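Local coordinates for uncharacterized protein (Candida albicans, PDB 5K04) that probably serves as the non-catalytic, auxiliary subunit of the NatB N-terminal acetyltransferase complex, a helical scaffold around the catalytic subunit NAT3, at residues K244-F248 / D249-L253; L274-R277 / N278-L281. One frame throughout, in Å; residues are numbered along the deposited sequence.

Contact 1 of 2, residues K244-F248 / D249-L253; sequences KFDDF and DTWKL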
ATOM      1  N   LYS A 244      22.243   1.430  26.692  1.00 65.01           N
ATOM      2  CA  LYS A 244      21.930   0.142  26.052  1.00 71.92           C
ATOM      3  C   LYS A 244      21.013   0.309  24.842  1.00 63.76           C
ATOM      4  O   LYS A 244      19.950  -0.308  24.719  1.00 61.57           O
ATOM      5  CB  LYS A 244      21.322  -0.861  27.051  1.00 79.45           C
ATOM      6  CG  LYS A 244      20.315  -0.343  28.064  1.00 71.25           C
ATOM      7  CD  LYS A 244      20.440  -1.173  29.332  1.00 70.04           C
ATOM      8  CE  LYS A 244      19.381  -0.824  30.358  1.00 77.66           C
ATOM      9  NZ  LYS A 244      19.486  -1.708  31.558  1.00 79.57           N
ATOM     10  N   PHE A 245      21.471   1.147  23.924  1.00 65.39           N
ATOM     11  CA  PHE A 245      20.742   1.346  22.687  1.00 62.09           C
ATOM     12  C   PHE A 245      21.047   0.228  21.685  1.00 66.14           C
ATOM     13  O   PHE A 245      20.124  -0.416  21.172  1.00 78.31           O
ATOM     14  CB  PHE A 245      21.056   2.735  22.132  1.00 53.37           C
ATOM     15  CG  PHE A 245      20.147   3.150  21.028  1.00 43.97           C
ATOM     16  CD1 PHE A 245      18.909   2.547  20.879  1.00 41.98           C
ATOM     17  CD2 PHE A 245      20.544   4.110  20.110  1.00 35.90           C
ATOM     18  CE1 PHE A 245      18.073   2.901  19.847  1.00 43.53           C
ATOM     19  CE2 PHE A 245      19.716   4.475  19.081  1.00 37.02           C
ATOM     20  CZ  PHE A 245      18.474   3.862  18.944  1.00 41.54           C
ATOM     21  N   ASP A 246      22.327  -0.058  21.442  1.00 58.44           N
ATOM     22  CA  ASP A 246      22.772  -1.168  20.569  1.00 49.55           C
ATOM     23  C   ASP A 246      22.189  -1.035  19.163  1.00 43.76           C
ATOM     24  O   ASP A 246      21.419  -1.873  18.689  1.00 34.83           O
ATOM     25  CB  ASP A 246      22.440  -2.542  21.149  1.00 44.97           C
ATOM     26  CG  ASP A 246      23.038  -3.693  20.310  1.00 50.97           C
ATOM     27  OD1 ASP A 246      23.932  -3.441  19.475  1.00 46.40           O
ATOM     28  OD2 ASP A 246      22.605  -4.852  20.474  1.00 45.64           O
ATOM     29  N   ASP A 247      22.606   0.038  18.495  1.00 50.79           N
ATOM     30  CA  ASP A 247      22.010   0.513  17.252  1.00 42.01           C
ATOM     31  C   ASP A 247      23.102   0.619  16.192  1.00 47.21           C
ATOM     32  O   ASP A 247      24.054   1.394  16.353  1.00 33.86           O
ATOM     33  CB  ASP A 247      21.340   1.862  17.502  1.00 36.77           C
ATOM     34  CG  ASP A 247      20.511   2.321  16.354  1.00 36.25           C
ATOM     35  OD1 ASP A 247      19.445   1.715  16.108  1.00 29.76           O
ATOM     36  OD2 ASP A 247      20.915   3.325  15.730  1.00 27.91           O
ATOM     37  N   PHE A 248      22.968  -0.160  15.112  1.00 48.39           N
ATOM     38  CA  PHE A 248      24.059  -0.259  14.145  1.00 47.30           C
ATOM     39  C   PHE A 248      24.404   1.103  13.542  1.00 40.77           C
ATOM     40  O   PHE A 248      25.577   1.475  13.471  1.00 36.24           O
ATOM     41  CB  PHE A 248      23.713  -1.257  13.046  1.00 38.09           C
ATOM     42  CG  PHE A 248      24.893  -1.644  12.198  1.00 41.01           C
ATOM     43  CD1 PHE A 248      25.999  -2.258  12.773  1.00 42.63           C
ATOM     44  CD2 PHE A 248      24.905  -1.401  10.837  1.00 47.01           C
ATOM     45  CE1 PHE A 248      27.096  -2.624  11.999  1.00 44.27           C
ATOM     46  CE2 PHE A 248      26.004  -1.767  10.053  1.00 46.23           C
ATOM     47  CZ  PHE A 248      27.099  -2.373  10.635  1.00 44.66           C
ATOM     48  N   ASP A 249      23.391   1.855  13.101  1.00 45.85           N
ATOM     49  CA  ASP A 249      23.639   3.185  12.554  1.00 41.73           C
ATOM     50  C   ASP A 249      24.387   4.062  13.555  1.00 39.03           C
ATOM     51  O   ASP A 249      25.282   4.828  13.179  1.00 35.01           O
ATOM     52  CB  ASP A 249      22.314   3.832  12.147  1.00 39.68           C
ATOM     53  CG  ASP A 249      21.687   3.178  10.923  1.00 38.67           C
ATOM     54  OD1 ASP A 249      22.288   2.237  10.369  1.00 34.24           O
ATOM     55  OD2 ASP A 249      20.592   3.613  10.509  1.00 30.25           O
ATOM     56  N   THR A 250      24.056   3.935  14.843  1.00 47.34           N
ATOM     57  CA  THR A 250      24.740   4.707  15.874  1.00 46.08           C
ATOM     58  C   THR A 250      26.163   4.200  16.106  1.00 43.58           C
ATOM     59  O   THR A 250      27.058   4.996  16.425  1.00 37.74           O
ATOM     60  CB  THR A 250      23.928   4.672  17.174  1.00 46.19           C
ATOM     61  OG1 THR A 250      22.575   5.077  16.902  1.00 32.26           O
ATOM     62  CG2 THR A 250      24.543   5.614  18.223  1.00 41.65           C
ATOM     63  N   TRP A 251      26.394   2.893  15.929  1.00 50.14           N
ATOM     64  CA  TRP A 251      27.748   2.352  16.033  1.00 49.59           C
ATOM     65  C   TRP A 251      28.632   2.894  14.920  1.00 44.32           C
ATOM     66  O   TRP A 251      29.795   3.247  15.155  1.00 39.57           O
ATOM     67  CB  TRP A 251      27.733   0.823  15.973  1.00 48.79           C
ATOM     68  CG  TRP A 251      27.407   0.086  17.269  1.00 52.70           C
ATOM     69  CD1 TRP A 251      26.282  -0.655  17.533  1.00 55.65           C
ATOM     70  CD2 TRP A 251      28.228  -0.014  18.443  1.00 53.86           C
ATOM     71  NE1 TRP A 251      26.353  -1.198  18.793  1.00 53.29           N
ATOM     72  CE2 TRP A 251      27.535  -0.813  19.374  1.00 57.19           C
ATOM     73  CE3 TRP A 251      29.473   0.510  18.802  1.00 53.15           C
ATOM     74  CZ2 TRP A 251      28.050  -1.106  20.635  1.00 56.57           C
ATOM     75  CZ3 TRP A 251      29.980   0.219  20.050  1.00 59.97           C
ATOM     76  CH2 TRP A 251      29.270  -0.583  20.953  1.00 59.15           C
ATOM     77  N   LYS A 252      28.094   2.966  13.704  1.00 46.11           N
ATOM     78  CA  LYS A 252      28.883   3.438  12.573  1.00 48.86           C
ATOM     79  C   LYS A 252      29.285   4.894  12.757  1.00 47.23           C
ATOM     80  O   LYS A 252      30.437   5.264  12.498  1.00 41.03           O
ATOM     81  CB  LYS A 252      28.100   3.250  11.276  1.00 47.91           C
ATOM     82  CG  LYS A 252      27.892   1.782  10.894  1.00 54.92           C
ATOM     83  CD  LYS A 252      26.738   1.598   9.892  1.00 59.26           C
ATOM     84  CE  LYS A 252      27.079   2.138   8.515  1.00 62.22           C
ATOM     85  NZ  LYS A 252      25.936   1.982   7.585  1.00 62.55           N
ATOM     86  N   LEU A 253      28.348   5.731  13.213  1.00 54.56           N
ATOM     87  CA  LEU A 253      28.686   7.116  13.527  1.00 53.15           C
ATOM     88  C   LEU A 253      29.752   7.189  14.617  1.00 48.09           C
ATOM     89  O   LEU A 253      30.628   8.059  14.573  1.00 43.73           O
ATOM     90  CB  LEU A 253      27.425   7.874  13.946  1.00 47.26           C
ATOM     91  CG  LEU A 253      26.345   8.098  12.873  1.00 41.28           C
ATOM     92  CD1 LEU A 253      25.226   8.974  13.424  1.00 38.07           C
ATOM     93  CD2 LEU A 253      26.880   8.729  11.607  1.00 37.00           C
TER

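Contact 2 of 2, residues L274-R277 / N278-L281; sequences LPTR and NISL. Unlike the reference sequence in segment 274-277: Leu274 (reference Ser).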
ATOM      1  N   LEU A 274      31.968  -7.390  23.316  1.00 67.93           N
ATOM      2  CA  LEU A 274      30.792  -8.255  23.298  1.00 69.64           C
ATOM      3  C   LEU A 274      30.595  -8.857  21.914  1.00 65.39           C
ATOM      4  O   LEU A 274      30.584  -8.121  20.922  1.00 62.21           O
ATOM      5  CB  LEU A 274      29.555  -7.470  23.688  1.00 71.42           C
ATOM      6  CG  LEU A 274      29.585  -6.944  25.115  1.00 76.49           C
ATOM      7  CD1 LEU A 274      28.570  -5.826  25.278  1.00 71.64           C
ATOM      8  CD2 LEU A 274      29.309  -8.092  26.080  1.00 81.39           C
ATOM      9  N   PRO A 275      30.427 -10.172  21.806  1.00 67.18           N
ATOM     10  CA  PRO A 275      30.286 -10.789  20.477  1.00 64.71           C
ATOM     11  C   PRO A 275      28.895 -10.640  19.871  1.00 62.84           C
ATOM     12  O   PRO A 275      28.380 -11.588  19.267  1.00 55.12           O
ATOM     13  CB  PRO A 275      30.632 -12.264  20.735  1.00 63.05           C
ATOM     14  CG  PRO A 275      30.338 -12.483  22.184  1.00 65.52           C
ATOM     15  CD  PRO A 275      30.564 -11.170  22.884  1.00 71.59           C
ATOM     16  N   THR A 276      28.289  -9.458  20.002  1.00 65.28           N
ATOM     17  CA  THR A 276      26.962  -9.241  19.447  1.00 57.15           C
ATOM     18  C   THR A 276      27.022  -9.187  17.922  1.00 54.72           C
ATOM     19  O   THR A 276      28.087  -9.022  17.315  1.00 49.78           O
ATOM     20  CB  THR A 276      26.327  -7.954  19.991  1.00 50.98           C
ATOM     21  OG1 THR A 276      26.953  -6.797  19.418  1.00 37.76           O
ATOM     22  CG2 THR A 276      26.433  -7.901  21.516  1.00 50.58           C
ATOM     23  N   ARG A 277      25.849  -9.373  17.308  1.00 53.34           N
ATOM     24  CA  ARG A 277      25.731  -9.267  15.858  1.00 51.87           C
ATOM     25  C   ARG A 277      26.237  -7.917  15.366  1.00 48.29           C
ATOM     26  O   ARG A 277      27.108  -7.848  14.490  1.00 48.21           O
ATOM     27  CB  ARG A 277      24.276  -9.490  15.439  1.00 45.83           C
ATOM     28  CG  ARG A 277      23.957  -9.167  13.973  1.00 48.34           C
ATOM     29  CD  ARG A 277      22.774 -10.001  13.450  1.00 45.82           C
ATOM     30  NE  ARG A 277      22.343  -9.544  12.129  1.00 48.61           N
ATOM     31  CZ  ARG A 277      21.474  -8.554  11.919  1.00 54.33           C
ATOM     32  NH1 ARG A 277      20.937  -7.918  12.948  1.00 48.66           N
ATOM     33  NH2 ARG A 277      21.147  -8.187  10.684  1.00 55.57           N
ATOM     34  N   ASN A 278      25.707  -6.831  15.931  1.00 53.59           N
ATOM     35  CA  ASN A 278      26.047  -5.501  15.436  1.00 50.63           C
ATOM     36  C   ASN A 278      27.535  -5.205  15.586  1.00 48.60           C
ATOM     37  O   ASN A 278      28.134  -4.554  14.722  1.00 36.26           O
ATOM     38  CB  ASN A 278      25.222  -4.450  16.164  1.00 37.61           C
ATOM     39  CG  ASN A 278      23.823  -4.284  15.569  1.00 42.59           C
ATOM     40  OD1 ASN A 278      23.535  -4.764  14.467  1.00 33.92           O
ATOM     41  ND2 ASN A 278      22.957  -3.587  16.298  1.00 42.64           N
ATOM     42  N   ILE A 279      28.146  -5.669  16.677  1.00 44.19           N
ATOM     43  CA  ILE A 279      29.570  -5.425  16.878  1.00 48.28           C
ATOM     44  C   ILE A 279      30.394  -6.301  15.939  1.00 51.27           C
ATOM     45  O   ILE A 279      31.463  -5.892  15.468  1.00 41.07           O
ATOM     46  CB  ILE A 279      29.944  -5.658  18.353  1.00 50.83           C
ATOM     47  CG1 ILE A 279      29.358  -4.558  19.231  1.00 51.49           C
ATOM     48  CG2 ILE A 279      31.468  -5.781  18.545  1.00 46.44           C
ATOM     49  CD1 ILE A 279      29.598  -4.811  20.712  1.00 58.21           C
ATOM     50  N   SER A 280      29.900  -7.501  15.626  1.00 57.23           N
ATOM     51  CA  SER A 280      30.618  -8.377  14.710  1.00 50.88           C
ATOM     52  C   SER A 280      30.655  -7.786  13.312  1.00 42.71           C
ATOM     53  O   SER A 280      31.694  -7.811  12.647  1.00 42.41           O
ATOM     54  CB  SER A 280      29.971  -9.757  14.710  1.00 46.84           C
ATOM     55  OG  SER A 280      30.156 -10.372  15.969  1.00 42.85           O
ATOM     56  N   LEU A 281      29.533  -7.219  12.864  1.00 50.12           N
ATOM     57  CA  LEU A 281      29.513  -6.521  11.584  1.00 47.11           C
ATOM     58  C   LEU A 281      30.313  -5.230  11.658  1.00 47.33           C
ATOM     59  O   LEU A 281      30.966  -4.842  10.682  1.00 41.85           O
ATOM     60  CB  LEU A 281      28.072  -6.225  11.158  1.00 46.96           C
ATOM     61  CG  LEU A 281      27.242  -7.422  10.695  1.00 56.31           C
ATOM     62  CD1 LEU A 281      25.832  -7.007  10.333  1.00 58.45           C
ATOM     63  CD2 LEU A 281      27.898  -8.124   9.520  1.00 52.03           C
TER

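Contact 1 of 2, residues K244-F248 / D249-L253
Over one face of the Phe248 ring, offset toward the rim, sits the aliphatic part of Lys252, whose CG lies 4.3 Å from the ring centroid in a CH-pi contact. Lys252 CD passes 3.4 Å from Phe248 CE2, and the bend at chi3 (70°) redirects the chain only past CD. The Trp251 indole receives Asp246 at its edge: NE1 donates a long, weak but fairly straight bond (161°) to Asp246 OD1 at 3.4 Å, the carboxylate standing almost perpendicular to the ring. The Phe245 ring has Asp247 CB over one face, offset toward the rim, and its CE2 lies 3.6 Å from Thr250 OG1.

Asp247, the residue just before the helix, is the N-cap. With CG anti to the backbone N (chi1 -170°), its carboxylate swings back over the first turn, where OD2 takes the hydroxyl of Thr250 (OG1 to OD2, 2.7 Å) on its anti side and, weakly, the backbone Thr250 N at 3.3 Å. One carboxylate oxygen thus holds two donors of a single residue, while OD1 turns to Ile4 N of the NAT3 chain. Backbone bonding begins at the same residue, Trp251 N reaching Asp247 O at 2.8 Å. Nearby, Asp249 forms a salt bridge with Lys5 of the NAT3 chain, which probably offsets the negative charge gathered at this helix end.

Helix 229-242 packs against Phe245, Thr250 and Trp251, and helix 277-289 against Phe248 and Trp251. The whole is an aspartate N-cap at the turn between two helices of an all-helical subunit of the TPR clan, placed where that subunit grips its NAT3 partner.

Contact 2 of 2, residues L274-R277 / N278-L281
A chi1 of 73° sets Thr276 OG1 between its own backbone N and carbonyl carbon, facing the first turn of helix 277-289, while a chi1 of -67° brings Ser280 OG beside its backbone N and back toward Thr276. The first of these makes Thr276 a threonine N-cap: OG1 accepts from Ile279 N, an N-H of the first helical turn, at 3.2 Å.

The Ile279 side chain crosses that of Thr276 obliquely, its CG1 3.3 Å from OG1. Farther out, Ile279 CD1 meets Leu274 CB at 4.0 Å, an apolar touch between the loop and the helix; Leu274 replaces the serine of the reference sequence. Arg277 sends its extended chain away from the turn, where NE forms a salt bridge with Asp314 and NH2 another with Glu48 of the NAT3 chain. The amide of Asn278 is used at the subunit interface, ND2 donating to Thr2 O of the NAT3 chain.

Helical bonding proceeds with Leu281 N to Arg277 O at 3.0 Å. Both the N-H and the hydroxyl of Ser280 converge on Thr276 O, Ser280 N at 2.9 Å and Ser280 OG at 2.8 Å, approaching from opposite faces of its carbonyl plane.

From the N terminus, the chain leaves helix 229-242, and contact 1 closes the short loop that leads into helix 248-260. After that helix and the brief helix 265-269, contact 2 closes the next loop, at the start of helix 277-289. The two caps follow in series, neither nested nor crossed, with centres about 11 Å apart. They meet directly because their helices lie side by side: Phe248 CE1 packs 3.8 Å from Leu281 CB, and Trp251 CZ2 lies 3.9 Å from Ile279 CG1. Asn278 ND2 also gives a weak hydrogen bond to Asp246 OD1. Successive helix starts thus join into one surface that meets NAT3.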